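Local coordinates for isocitrate dehydrogenase [NAD] subunit 2, mitochondrial (Saccharomyces cerevisiae, PDB 3BLX), which catalyses, within a hetero-octamer, the NAD-dependent conversion of isocitrate to 2-oxoglutarate in the citric acid cycle, and binds leaders of mitochondrial mRNAs, at residues D30-E35 / K85-T90; K79-L84 / G271-I276; L133-T138 / C242-G247; Y171-A176 / K209-L214; G289-N294 / A341-F346. All blocks are in the same frame, centred on the assembly; numbering follows the deposited sequence.

Contact 1 of 5, residues D30-E35 / K85-T90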
# COMPACT_ATOMS: atom_id res chain seq x y z
N ASP B 30 -37.30 -12.48 27.73
CA ASP B 30 -38.06 -12.10 26.54
C ASP B 30 -38.09 -13.19 25.48
O ASP B 30 -37.63 -14.31 25.70
CB ASP B 30 -37.52 -10.78 25.96
CG ASP B 30 -36.00 -10.69 26.03
OD1 ASP B 30 -35.48 -10.00 26.93
OD2 ASP B 30 -35.33 -11.32 25.18
N GLY B 31 -38.64 -12.85 24.31
CA GLY B 31 -38.87 -13.83 23.28
C GLY B 31 -39.88 -14.83 23.81
O GLY B 31 -40.97 -14.44 24.24
N ILE B 32 -39.51 -16.10 23.82
CA ILE B 32 -40.39 -17.13 24.35
C ILE B 32 -40.38 -17.11 25.87
O ILE B 32 -41.02 -17.94 26.50
CB ILE B 32 -39.99 -18.52 23.86
CG1 ILE B 32 -38.56 -18.84 24.28
CG2 ILE B 32 -40.16 -18.62 22.35
CD1 ILE B 32 -38.14 -20.24 23.93
N GLY B 33 -39.66 -16.16 26.45
CA GLY B 33 -39.54 -16.05 27.89
C GLY B 33 -40.87 -16.03 28.61
O GLY B 33 -41.16 -16.91 29.41
N PRO B 34 -41.70 -15.02 28.32
CA PRO B 34 -43.03 -14.89 28.93
C PRO B 34 -43.82 -16.20 28.99
O PRO B 34 -44.18 -16.59 30.09
CB PRO B 34 -43.73 -13.88 28.02
CG PRO B 34 -42.64 -13.04 27.51
CD PRO B 34 -41.44 -13.94 27.35
N GLU B 35 -44.07 -16.85 27.86
CA GLU B 35 -44.93 -18.05 27.83
C GLU B 35 -44.32 -19.26 28.52
O GLU B 35 -45.03 -20.14 28.98
CB GLU B 35 -45.37 -18.40 26.40
CG GLU B 35 -44.35 -18.04 25.32
CD GLU B 35 -44.93 -18.10 23.91
OE1 GLU B 35 -45.97 -18.76 23.71
OE2 GLU B 35 -44.35 -17.48 22.99
N LYS B 85 -34.29 -17.40 36.03
CA LYS B 85 -34.45 -16.61 34.82
C LYS B 85 -34.64 -17.44 33.55
O LYS B 85 -34.12 -18.53 33.43
CB LYS B 85 -33.30 -15.61 34.64
CG LYS B 85 -31.96 -16.22 34.29
CD LYS B 85 -30.87 -15.16 34.15
CE LYS B 85 -30.89 -14.49 32.79
NZ LYS B 85 -30.57 -15.43 31.67
N GLY B 86 -35.42 -16.91 32.62
CA GLY B 86 -35.53 -17.48 31.29
C GLY B 86 -34.58 -16.76 30.36
O GLY B 86 -33.73 -16.01 30.83
N PRO B 87 -34.72 -16.98 29.05
CA PRO B 87 -33.84 -16.46 28.00
C PRO B 87 -33.86 -14.93 27.89
O PRO B 87 -34.84 -14.31 28.30
CB PRO B 87 -34.44 -17.03 26.71
CG PRO B 87 -35.34 -18.11 27.14
CD PRO B 87 -35.86 -17.70 28.48
N LEU B 88 -32.78 -14.35 27.36
CA LEU B 88 -32.79 -12.94 26.98
C LEU B 88 -31.82 -12.62 25.85
O LEU B 88 -30.69 -13.14 25.81
CB LEU B 88 -32.55 -12.03 28.18
CG LEU B 88 -31.86 -12.72 29.35
CD1 LEU B 88 -30.37 -12.84 29.09
CD2 LEU B 88 -32.16 -11.92 30.59
N ALA B 89 -32.27 -11.77 24.93
CA ALA B 89 -31.53 -11.45 23.71
C ALA B 89 -30.22 -10.69 23.96
O ALA B 89 -29.92 -10.27 25.10
CB ALA B 89 -32.43 -10.69 22.70
N THR B 90 -29.46 -10.52 22.88
CA THR B 90 -28.09 -9.98 22.92
C THR B 90 -28.03 -8.49 22.56
O THR B 90 -27.98 -8.14 21.37
CB THR B 90 -27.14 -10.77 21.96
OG1 THR B 90 -27.39 -12.18 22.08
CG2 THR B 90 -25.67 -10.47 22.28
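Asp30 meets Pro87, Leu88 and Ala89 at the type II' beta turn Asp30-Gly33, which leads into helix 33-45. The contact ties the start of this helix to the loop after strand 82-85 in the isocitrate/isopropylmalate dehydrogenase fold. Two hydrogen bonds join the segments. Asp30 N donates to Pro87 O at 3.1 Å. Ala89 N donates to Asp30 OD2, also at 3.1 Å, and reaches its syn lone pair, the side of OD1. Asp30 CG sits between the backbone N and the carbonyl carbon (chi1 39°), which brings the carboxylate round to the loop. Asp30 thus grips the loop twice, once by backbone and once by side chain. An alanine at Asp30 would probably leave Ala89 N without this acceptor and let the loop at Leu88-Ala89 shift.

The apolar contacts are slight. Ile32 CG1 approaches Pro87 CG at 4.4 Å. Gly33 CA lies 4.1 Å from Pro87 CD. Around the contact, Ile32 also packs on Ile287 and Ala293, and Lys85 forms a salt bridge with Glu278. The side chains of Asp30 and Leu88 cross at about a right angle, with OD1 of Asp30 3.8 Å from CB of Leu88.

Contact 2 of 5, residues K79-L84 / G271-I276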
# COMPACT_ATOMS: atom_id res chain seq x y z
N LYS B 79 -31.94 -10.12 48.38
CA LYS B 79 -32.81 -10.40 49.51
C LYS B 79 -33.35 -11.81 49.47
O LYS B 79 -33.37 -12.49 50.48
CB LYS B 79 -33.97 -9.41 49.53
CG LYS B 79 -35.01 -9.70 50.62
CD LYS B 79 -36.43 -9.34 50.16
CE LYS B 79 -36.47 -7.97 49.48
NZ LYS B 79 -37.69 -7.80 48.64
N ASN B 80 -33.82 -12.24 48.30
CA ASN B 80 -34.45 -13.56 48.15
C ASN B 80 -33.45 -14.71 48.13
O ASN B 80 -33.78 -15.84 48.51
CB ASN B 80 -35.30 -13.60 46.89
CG ASN B 80 -36.45 -12.64 46.94
OD1 ASN B 80 -36.80 -12.13 48.01
ND2 ASN B 80 -37.04 -12.37 45.79
N LEU B 81 -32.23 -14.42 47.68
CA LEU B 81 -31.12 -15.39 47.64
C LEU B 81 -31.28 -16.45 46.54
O LEU B 81 -30.39 -17.29 46.34
CB LEU B 81 -30.91 -16.07 49.00
CG LEU B 81 -30.57 -15.19 50.21
CD1 LEU B 81 -30.19 -16.06 51.39
CD2 LEU B 81 -29.46 -14.19 49.90
N VAL B 82 -32.41 -16.40 45.83
CA VAL B 82 -32.66 -17.30 44.72
C VAL B 82 -33.39 -16.59 43.59
O VAL B 82 -34.21 -15.71 43.85
CB VAL B 82 -33.48 -18.51 45.15
CG1 VAL B 82 -34.00 -19.26 43.96
CG2 VAL B 82 -32.62 -19.42 45.97
N ALA B 83 -33.08 -16.96 42.35
CA ALA B 83 -33.75 -16.44 41.17
C ALA B 83 -33.88 -17.54 40.13
O ALA B 83 -33.13 -18.51 40.16
CB ALA B 83 -32.98 -15.27 40.58
N LEU B 84 -34.84 -17.38 39.23
CA LEU B 84 -35.06 -18.34 38.15
C LEU B 84 -35.32 -17.63 36.84
O LEU B 84 -36.46 -17.30 36.55
CB LEU B 84 -36.26 -19.23 38.47
CG LEU B 84 -36.75 -20.09 37.31
CD1 LEU B 84 -35.87 -21.31 37.18
CD2 LEU B 84 -38.18 -20.50 37.51
N GLY B 271 -23.59 -19.04 43.66
CA GLY B 271 -22.74 -18.12 44.39
C GLY B 271 -22.68 -18.42 45.88
O GLY B 271 -23.37 -19.32 46.35
N HIS B 272 -21.87 -17.67 46.62
CA HIS B 272 -21.71 -17.90 48.05
C HIS B 272 -23.04 -17.83 48.79
O HIS B 272 -23.29 -18.60 49.73
CB HIS B 272 -20.69 -16.92 48.65
CG HIS B 272 -19.26 -17.36 48.49
ND1 HIS B 272 -18.71 -18.41 49.21
CD2 HIS B 272 -18.26 -16.89 47.71
CE1 HIS B 272 -17.44 -18.56 48.87
NE2 HIS B 272 -17.14 -17.65 47.97
N LYS B 273 -23.91 -16.91 48.37
CA LYS B 273 -25.24 -16.82 48.97
C LYS B 273 -26.35 -16.87 47.92
O LYS B 273 -27.32 -17.62 48.08
CB LYS B 273 -25.35 -15.57 49.84
CG LYS B 273 -24.79 -14.31 49.21
CD LYS B 273 -25.21 -13.06 49.99
CE LYS B 273 -24.87 -11.78 49.22
NZ LYS B 273 -25.50 -10.58 49.83
N ILE B 274 -26.21 -16.09 46.85
CA ILE B 274 -27.22 -16.09 45.78
C ILE B 274 -26.98 -17.24 44.79
O ILE B 274 -25.86 -17.70 44.65
CB ILE B 274 -27.23 -14.74 44.98
CG1 ILE B 274 -27.40 -13.53 45.90
CG2 ILE B 274 -28.33 -14.74 43.95
CD1 ILE B 274 -26.09 -12.82 46.23
N SER B 275 -28.04 -17.69 44.13
CA SER B 275 -27.93 -18.71 43.09
C SER B 275 -29.03 -18.54 42.06
O SER B 275 -30.20 -18.47 42.39
CB SER B 275 -28.01 -20.12 43.68
OG SER B 275 -26.82 -20.46 44.37
N ILE B 276 -28.64 -18.48 40.79
CA ILE B 276 -29.58 -18.23 39.72
C ILE B 276 -29.69 -19.46 38.85
O ILE B 276 -28.70 -20.12 38.62
CB ILE B 276 -29.11 -17.04 38.90
CG1 ILE B 276 -29.05 -15.81 39.81
CG2 ILE B 276 -30.00 -16.83 37.72
CD1 ILE B 276 -28.80 -14.52 39.07
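Leu81, Val82 and Ala83 run beside Ile274, Ser275 and Ile276 as the start of a parallel strand pair. Strand 82-85 is the outermost strand at this end of the mixed sheet within the chain, and strand 275-279 is its neighbour. The touching parts are only 3° apart in direction.

The first shell is backbone. Ser275 bonds through both its N and its O, to Leu81 and Ala83. Its N donates to Leu81 O at 3.3 Å, and this bond is bent, with an angle of 136° at the hydrogen and the donor above the carbonyl plane. Its O accepts from Ala83 N at 3.3 Å, a straighter bond. CA-H...O contacts add to these: Ile274 CA lies 3.4 Å from Leu81 O, and Ile276 CA lies 3.6 Å from Ala83 O.

Side chains come next. The tip of Leu81 meets the base of the Lys273 side chain, Leu81 CD2 being 4.3 Å from Lys273 CB. Leu81 has positive phi (73°). It is the first residue to leave helix 71-80, and the change of direction there sets the chain into the strand.

Further out, Val82 and Leu84 pack on Met305 of helix 296-309, while Ser275 touches His308 of the same helix. Ile274 rests on Ile77 of helix 71-80. Asn80 holds the helix end by hydrogen bonds from ND2 to Ser25 and Glu54. Ala83 and Ile276 share the other face of the sheet from Val82 and Ser275, and there Ala83 CB meets Ile276 CG1 at 4.0 Å.

Contact 3 of 5, residues L133-T138 / C242-G247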
# COMPACT_ATOMS: atom_id res chain seq x y z
N LEU B 133 -21.42 -31.79 34.83
CA LEU B 133 -20.21 -30.98 34.70
C LEU B 133 -20.28 -29.69 35.51
O LEU B 133 -21.21 -28.92 35.37
CB LEU B 133 -19.95 -30.66 33.23
CG LEU B 133 -18.70 -29.82 32.94
CD1 LEU B 133 -17.46 -30.55 33.39
CD2 LEU B 133 -18.57 -29.46 31.48
N ILE B 134 -19.31 -29.46 36.38
CA ILE B 134 -19.23 -28.20 37.10
C ILE B 134 -18.04 -27.41 36.52
O ILE B 134 -16.93 -27.90 36.44
CB ILE B 134 -19.04 -28.39 38.62
CG1 ILE B 134 -20.34 -28.80 39.29
CG2 ILE B 134 -18.65 -27.10 39.26
CD1 ILE B 134 -20.70 -30.20 39.08
N ARG B 135 -18.28 -26.18 36.08
CA ARG B 135 -17.20 -25.40 35.52
C ARG B 135 -17.02 -24.08 36.27
O ARG B 135 -17.97 -23.52 36.78
CB ARG B 135 -17.43 -25.19 34.03
CG ARG B 135 -18.15 -23.93 33.68
CD ARG B 135 -17.50 -23.27 32.44
NE ARG B 135 -18.30 -22.19 31.87
CZ ARG B 135 -19.49 -22.36 31.28
NH1 ARG B 135 -20.03 -23.57 31.16
NH2 ARG B 135 -20.14 -21.31 30.81
N GLU B 136 -15.77 -23.60 36.35
CA GLU B 136 -15.47 -22.31 36.98
C GLU B 136 -16.00 -21.14 36.11
O GLU B 136 -15.98 -21.22 34.89
CB GLU B 136 -13.95 -22.21 37.19
CG GLU B 136 -13.51 -21.47 38.45
CD GLU B 136 -13.62 -19.95 38.35
OE1 GLU B 136 -13.59 -19.42 37.22
OE2 GLU B 136 -13.74 -19.29 39.40
N ASN B 137 -16.49 -20.08 36.74
CA ASN B 137 -17.09 -18.97 35.99
C ASN B 137 -16.41 -17.60 36.14
O ASN B 137 -16.65 -16.69 35.35
CB ASN B 137 -18.56 -18.83 36.36
CG ASN B 137 -19.49 -19.31 35.26
OD1 ASN B 137 -19.06 -19.63 34.15
ND2 ASN B 137 -20.77 -19.35 35.57
N THR B 138 -15.58 -17.47 37.17
CA THR B 138 -14.92 -16.22 37.54
C THR B 138 -13.83 -15.79 36.55
O THR B 138 -13.95 -14.79 35.85
CB THR B 138 -14.27 -16.36 38.94
OG1 THR B 138 -15.28 -16.35 39.95
CG2 THR B 138 -13.26 -15.24 39.22
N CYS B 242 -13.89 -28.71 35.73
CA CYS B 242 -12.80 -28.22 34.87
C CYS B 242 -12.60 -26.74 35.04
O CYS B 242 -13.50 -26.04 35.54
CB CYS B 242 -13.09 -28.54 33.42
SG CYS B 242 -14.58 -27.75 32.81
N PRO B 243 -11.42 -26.25 34.64
CA PRO B 243 -11.14 -24.81 34.66
C PRO B 243 -12.03 -24.10 33.64
O PRO B 243 -12.55 -24.75 32.72
CB PRO B 243 -9.67 -24.71 34.25
CG PRO B 243 -9.11 -26.10 34.38
CD PRO B 243 -10.26 -27.04 34.17
N ASN B 244 -12.22 -22.80 33.80
CA ASN B 244 -13.15 -22.07 32.94
C ASN B 244 -12.88 -22.25 31.42
O ASN B 244 -13.83 -22.26 30.63
CB ASN B 244 -13.16 -20.58 33.32
CG ASN B 244 -13.90 -19.73 32.31
OD1 ASN B 244 -13.28 -18.99 31.54
ND2 ASN B 244 -15.23 -19.82 32.30
N LEU B 245 -11.61 -22.42 31.06
CA LEU B 245 -11.16 -22.61 29.68
C LEU B 245 -11.94 -23.62 28.81
O LEU B 245 -12.33 -23.32 27.68
CB LEU B 245 -9.68 -22.97 29.68
CG LEU B 245 -8.96 -22.57 28.38
CD1 LEU B 245 -8.69 -21.06 28.34
CD2 LEU B 245 -7.67 -23.34 28.17
N TYR B 246 -12.16 -24.81 29.34
CA TYR B 246 -12.79 -25.87 28.57
C TYR B 246 -14.26 -26.04 28.95
O TYR B 246 -14.97 -26.85 28.35
CB TYR B 246 -12.08 -27.20 28.81
CG TYR B 246 -10.60 -27.08 29.06
CD1 TYR B 246 -9.73 -26.78 28.03
CD2 TYR B 246 -10.08 -27.29 30.34
CE1 TYR B 246 -8.37 -26.67 28.26
CE2 TYR B 246 -8.72 -27.19 30.58
CZ TYR B 246 -7.88 -26.88 29.54
OH TYR B 246 -6.52 -26.77 29.77
N GLY B 247 -14.71 -25.30 29.95
CA GLY B 247 -16.08 -25.43 30.42
C GLY B 247 -17.15 -25.25 29.36
O GLY B 247 -18.06 -26.08 29.28
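Arg135 lays its aliphatic chain over Gly247, with CD 3.3 Å from Gly247 CA. The glycine has no side chain, and the arginine chain fills the place a CB would take. The overlap lies where neighbouring parallel strands 130-136 and 238-242 of the isocitrate/isopropylmalate dehydrogenase fold run side by side and the second gives way to helix 244-258.

Arg135 and Cys242 form the beta bridge, and their side chains lie on the same face, CB of Arg135 4.0 Å from SG of Cys242. Leu133 joins them there, its CD1 4.1 Å from the same sulfur. Cys242 N donates to Ile134 O at 3.2 Å, nearly along the C=O axis. The next bond, Glu136 N to Cys242 O, is weak.

Arg135 probably binds substrate, as in relatives. The chain bends at chi2, and NH2 at its end is hydrogen-bonded to Tyr142 OH, a residue probably critical for catalysis. NH2 also makes a long, weak ion pair with Asp248, a probable magnesium ligand. Asn244 ND2 lies at the edge of the guanidinium, near its plane. The arginine thus runs from the buried strand pair toward the probable active site.

Glu136 turns its carboxylate elsewhere: OE1 accepts from Glu139 N. Its plane stands at 87° to the Asn244 amide. With CG anti to its backbone N (chi1 170°), Asn244 brings its amide back to the strand, where ND2 donates to Glu136 O at 3.0 Å, the oxygen lying in the amide plane.

Contact 4 of 5, residues Y171-A176 / K209-L214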
# COMPACT_ATOMS: atom_id res chain seq x y z
N TYR B 171 -16.97 -27.23 45.80
CA TYR B 171 -18.36 -27.38 45.43
C TYR B 171 -18.57 -28.65 44.66
O TYR B 171 -19.61 -29.27 44.79
CB TYR B 171 -18.85 -26.18 44.61
CG TYR B 171 -20.33 -26.24 44.35
CD1 TYR B 171 -21.24 -25.69 45.25
CD2 TYR B 171 -20.84 -26.88 43.23
CE1 TYR B 171 -22.59 -25.76 45.03
CE2 TYR B 171 -22.20 -26.97 43.00
CZ TYR B 171 -23.07 -26.40 43.91
OH TYR B 171 -24.42 -26.48 43.69
N ALA B 172 -17.59 -29.07 43.87
CA ALA B 172 -17.76 -30.26 43.05
C ALA B 172 -17.81 -31.47 43.92
O ALA B 172 -18.55 -32.40 43.64
CB ALA B 172 -16.65 -30.41 42.03
N PHE B 173 -17.00 -31.47 44.96
CA PHE B 173 -17.01 -32.56 45.93
C PHE B 173 -18.36 -32.63 46.67
O PHE B 173 -19.05 -33.63 46.62
CB PHE B 173 -15.84 -32.42 46.91
CG PHE B 173 -14.53 -32.94 46.38
CD1 PHE B 173 -13.42 -32.11 46.28
CD2 PHE B 173 -14.41 -34.25 45.97
CE1 PHE B 173 -12.21 -32.59 45.79
CE2 PHE B 173 -13.20 -34.74 45.47
CZ PHE B 173 -12.10 -33.90 45.38
N GLU B 174 -18.73 -31.54 47.34
CA GLU B 174 -19.97 -31.41 48.09
C GLU B 174 -21.24 -31.66 47.27
O GLU B 174 -22.29 -32.00 47.79
CB GLU B 174 -20.05 -30.06 48.78
CG GLU B 174 -18.87 -29.80 49.68
CD GLU B 174 -19.25 -29.09 50.96
OE1 GLU B 174 -18.74 -27.96 51.15
OE2 GLU B 174 -20.04 -29.65 51.76
N TYR B 175 -21.13 -31.50 45.96
CA TYR B 175 -22.24 -31.75 45.08
C TYR B 175 -22.26 -33.22 44.67
O TYR B 175 -23.30 -33.79 44.38
CB TYR B 175 -22.15 -30.84 43.84
CG TYR B 175 -23.35 -30.91 42.92
CD1 TYR B 175 -23.36 -31.77 41.82
CD2 TYR B 175 -24.48 -30.13 43.17
CE1 TYR B 175 -24.47 -31.84 40.98
CE2 TYR B 175 -25.59 -30.19 42.34
CZ TYR B 175 -25.59 -31.05 41.25
OH TYR B 175 -26.71 -31.11 40.43
N ALA B 176 -21.09 -33.85 44.63
CA ALA B 176 -21.05 -35.26 44.31
C ALA B 176 -21.61 -36.05 45.50
O ALA B 176 -22.44 -36.95 45.34
CB ALA B 176 -19.66 -35.68 43.99
N LYS B 209 -8.39 -35.04 50.50
CA LYS B 209 -8.25 -35.63 51.82
C LYS B 209 -9.34 -35.19 52.78
O LYS B 209 -9.59 -35.88 53.76
CB LYS B 209 -6.86 -35.34 52.41
CG LYS B 209 -6.51 -33.87 52.54
CD LYS B 209 -5.00 -33.70 52.49
CE LYS B 209 -4.38 -34.53 51.35
NZ LYS B 209 -2.92 -34.24 51.15
N GLU B 210 -9.98 -34.06 52.50
CA GLU B 210 -11.12 -33.62 53.30
C GLU B 210 -12.43 -34.24 52.84
O GLU B 210 -13.48 -33.92 53.37
CB GLU B 210 -11.26 -32.11 53.29
CG GLU B 210 -9.98 -31.40 53.62
CD GLU B 210 -10.18 -29.91 53.68
OE1 GLU B 210 -11.28 -29.49 54.12
OE2 GLU B 210 -9.25 -29.17 53.28
N TYR B 211 -12.36 -35.12 51.85
CA TYR B 211 -13.55 -35.82 51.38
C TYR B 211 -13.20 -37.27 51.07
O TYR B 211 -13.01 -37.65 49.91
CB TYR B 211 -14.13 -35.12 50.14
CG TYR B 211 -14.48 -33.66 50.35
CD1 TYR B 211 -13.51 -32.67 50.21
CD2 TYR B 211 -15.75 -33.27 50.70
CE1 TYR B 211 -13.82 -31.33 50.41
CE2 TYR B 211 -16.07 -31.92 50.91
CZ TYR B 211 -15.09 -30.96 50.76
OH TYR B 211 -15.35 -29.61 50.96
N PRO B 212 -13.11 -38.09 52.13
CA PRO B 212 -12.61 -39.47 52.05
C PRO B 212 -13.64 -40.37 51.42
O PRO B 212 -13.26 -41.38 50.84
CB PRO B 212 -12.39 -39.85 53.51
CG PRO B 212 -12.43 -38.54 54.28
CD PRO B 212 -13.37 -37.68 53.51
N ASP B 213 -14.92 -40.01 51.52
CA ASP B 213 -16.01 -40.77 50.90
C ASP B 213 -16.03 -40.66 49.39
O ASP B 213 -16.76 -41.37 48.70
CB ASP B 213 -17.38 -40.35 51.44
CG ASP B 213 -17.58 -38.83 51.49
OD1 ASP B 213 -16.72 -38.10 52.06
OD2 ASP B 213 -18.64 -38.38 50.99
N LEU B 214 -15.22 -39.74 48.87
CA LEU B 214 -15.20 -39.49 47.45
C LEU B 214 -13.86 -39.87 46.83
O LEU B 214 -12.80 -39.63 47.41
CB LEU B 214 -15.50 -38.03 47.20
CG LEU B 214 -16.96 -37.66 46.92
CD1 LEU B 214 -17.88 -38.82 47.15
CD2 LEU B 214 -17.35 -36.50 47.76
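Phe173 and Tyr211 meet with their ring planes nearly parallel, 10° apart. The rings are slid apart, with centroids 5.0 Å from one another, and barely overlap. What lies over the Tyr211 ring is instead the Phe173 methylene: CB stands 3.8 Å from the ring centroid, close to the normal. This is a CH-pi contact. Both side chains leave the backbone toward the other segment. Phe173 CG is beside its backbone N, anti to the carbonyl carbon (chi1 -81°), which turns the phenyl ring off to one side and leaves CB over the tyrosine. The rings themselves touch, Phe173 CD1 and Tyr211 CD1 being 4.0 Å apart.

Leu214 completes the trio. It closes the type I turn Tyr211-Leu214, which sends its side chain to the same helix. Its CD2 lies 3.5 Å from Phe173 O and 4.1 Å from Phe173 CD2. The two side chains slide past each other in opposite directions. Ala176, one turn further along the helix, meets Leu214 CG with its CB at 4.4 Å.

Glu174 flanks the tyrosine, its CG 3.7 Å from Tyr211 CE2. The hydroxyl of Tyr211 has a weak hydrogen bond to Arg170 NE. An alanine at Tyr211 would probably open a gap beside Phe173 CB and leave Arg170 without this weak partner.

Salt bridges from Glu210 to Arg170 and from Asp213 to Arg177 add polar ties between loop and helix. The contact fastens the loop between helix 195-208 and strand 215-220 against helix 162-178, whose Phe173 and Ala176 also pack on Val184 of strand 183-188.

Contact 5 of 5, residues G289-N294 / A341-F346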
# COMPACT_ATOMS: atom_id res chain seq x y z
N GLY B 289 -44.85 -15.94 20.88
CA GLY B 289 -46.26 -15.68 20.74
C GLY B 289 -47.03 -16.83 20.13
O GLY B 289 -48.18 -17.07 20.51
N GLN B 290 -46.40 -17.54 19.19
CA GLN B 290 -47.05 -18.62 18.45
C GLN B 290 -47.36 -19.87 19.30
O GLN B 290 -47.92 -20.85 18.80
CB GLN B 290 -46.23 -18.99 17.19
CG GLN B 290 -45.74 -17.79 16.38
CD GLN B 290 -45.00 -18.21 15.11
OE1 GLN B 290 -45.08 -19.36 14.68
NE2 GLN B 290 -44.28 -17.27 14.52
N ASP B 291 -46.99 -19.83 20.58
CA ASP B 291 -47.26 -20.92 21.53
C ASP B 291 -46.53 -22.24 21.21
O ASP B 291 -47.02 -23.32 21.54
CB ASP B 291 -48.76 -21.18 21.62
CG ASP B 291 -49.21 -21.53 23.03
OD1 ASP B 291 -49.77 -22.63 23.22
OD2 ASP B 291 -48.99 -20.70 23.95
N LYS B 292 -45.37 -22.16 20.59
CA LYS B 292 -44.65 -23.36 20.22
C LYS B 292 -43.47 -23.65 21.15
O LYS B 292 -42.79 -24.67 21.00
CB LYS B 292 -44.18 -23.27 18.76
CG LYS B 292 -45.28 -23.04 17.74
CD LYS B 292 -44.76 -23.30 16.32
CE LYS B 292 -45.61 -22.65 15.24
NZ LYS B 292 -44.97 -22.75 13.88
N ALA B 293 -43.24 -22.77 22.13
CA ALA B 293 -42.06 -22.85 23.01
C ALA B 293 -42.02 -24.14 23.81
O ALA B 293 -43.05 -24.75 24.05
CB ALA B 293 -42.02 -21.67 23.95
N ASN B 294 -40.84 -24.55 24.24
CA ASN B 294 -40.70 -25.75 25.05
C ASN B 294 -40.14 -25.46 26.45
O ASN B 294 -38.95 -25.20 26.60
CB ASN B 294 -39.85 -26.78 24.33
CG ASN B 294 -39.76 -28.10 25.08
OD1 ASN B 294 -40.17 -28.19 26.24
ND2 ASN B 294 -39.23 -29.12 24.43
N ALA B 341 -47.66 -31.25 20.24
CA ALA B 341 -48.25 -30.46 21.30
C ALA B 341 -47.90 -28.99 21.24
O ALA B 341 -47.02 -28.57 20.49
CB ALA B 341 -47.88 -31.01 22.66
N THR B 342 -48.59 -28.22 22.06
CA THR B 342 -48.41 -26.79 22.12
C THR B 342 -47.97 -26.46 23.53
O THR B 342 -48.14 -27.29 24.42
CB THR B 342 -49.73 -26.07 21.84
OG1 THR B 342 -49.46 -24.75 21.36
CG2 THR B 342 -50.59 -26.01 23.09
N THR B 343 -47.39 -25.28 23.74
CA THR B 343 -46.86 -24.97 25.07
C THR B 343 -47.96 -24.97 26.13
O THR B 343 -47.71 -25.28 27.29
CB THR B 343 -45.94 -23.70 25.08
OG1 THR B 343 -45.64 -23.29 26.42
CG2 THR B 343 -46.58 -22.57 24.35
N SER B 344 -49.20 -24.68 25.72
CA SER B 344 -50.35 -24.76 26.62
C SER B 344 -50.78 -26.20 26.88
O SER B 344 -50.99 -26.61 28.02
CB SER B 344 -51.54 -24.00 26.05
OG SER B 344 -51.23 -22.63 25.90
N SER B 345 -50.93 -26.97 25.80
CA SER B 345 -51.36 -28.35 25.93
C SER B 345 -50.34 -29.18 26.70
O SER B 345 -50.68 -30.12 27.39
CB SER B 345 -51.61 -28.95 24.56
OG SER B 345 -50.42 -29.46 24.00
N PHE B 346 -49.07 -28.80 26.59
CA PHE B 346 -47.99 -29.47 27.32
C PHE B 346 -48.10 -29.18 28.81
O PHE B 346 -47.99 -30.09 29.63
CB PHE B 346 -46.63 -29.01 26.78
CG PHE B 346 -45.45 -29.77 27.33
CD1 PHE B 346 -44.85 -30.78 26.59
CD2 PHE B 346 -44.90 -29.45 28.56
CE1 PHE B 346 -43.76 -31.47 27.08
CE2 PHE B 346 -43.80 -30.13 29.06
CZ PHE B 346 -43.23 -31.15 28.32
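Asp291 reaches across to Thr342, Thr343 and Ser344 at the start of helix 343-352. Its carboxylate points at the first turn. OD1 is met on the syn side by two donors of Ser344: OG at 3.1 Å, 16° out of the carboxylate plane, and N at 3.3 Å, 33° out of it. The Asp291 side chain crosses those of Thr342 and Thr343 obliquely. Thr342 OG1 is anti to its backbone N (chi1 -157°), which swings it to 2.8 Å from both O and OD1 of Asp291. The backbone takes part as well: Thr343 N donates to Asp291 O at 3.0 Å in an almost straight bond.

Thr342 holds the N-cap position, but its side chain makes no capping bond. Ser345 OG accepts from Thr342 N, which is one half of a capping box. Asp291 thus supplies acceptors to the helix start from another part of the chain, and its negative charge would probably suit the positive end of the helix dipole. Glu35 brings a like charge close to OD2.

The contact joins the loop before helix 296-309 to the C-terminal helix 343-352. Helix 33-45 lies beside both, with Glu35 touching Thr343 and Ile36 touching Ala293.

In the fold
From the N terminus, contact 1 closes the loop from the turn at 30-35 to the chain leaving strand 82-85. Contact 2 opens at 79-84, before contact 1 has closed, so the two cross; they touch at Lys85 and Ile276. Contact 2 closes at 271-276 on the same sheet that contact 3 reaches. Its loop encloses contact 3, which in turn encloses contact 4. The last two touch where Ile134 packs on Tyr175. Contact 5 follows in series and joins the loop before helix 296-309 to the last helix. It returns to contact 1 through Glu35-Gly289 and Ile32-Ala293. Contacts 4 and 5 lie about 41 Å apart, centre to centre.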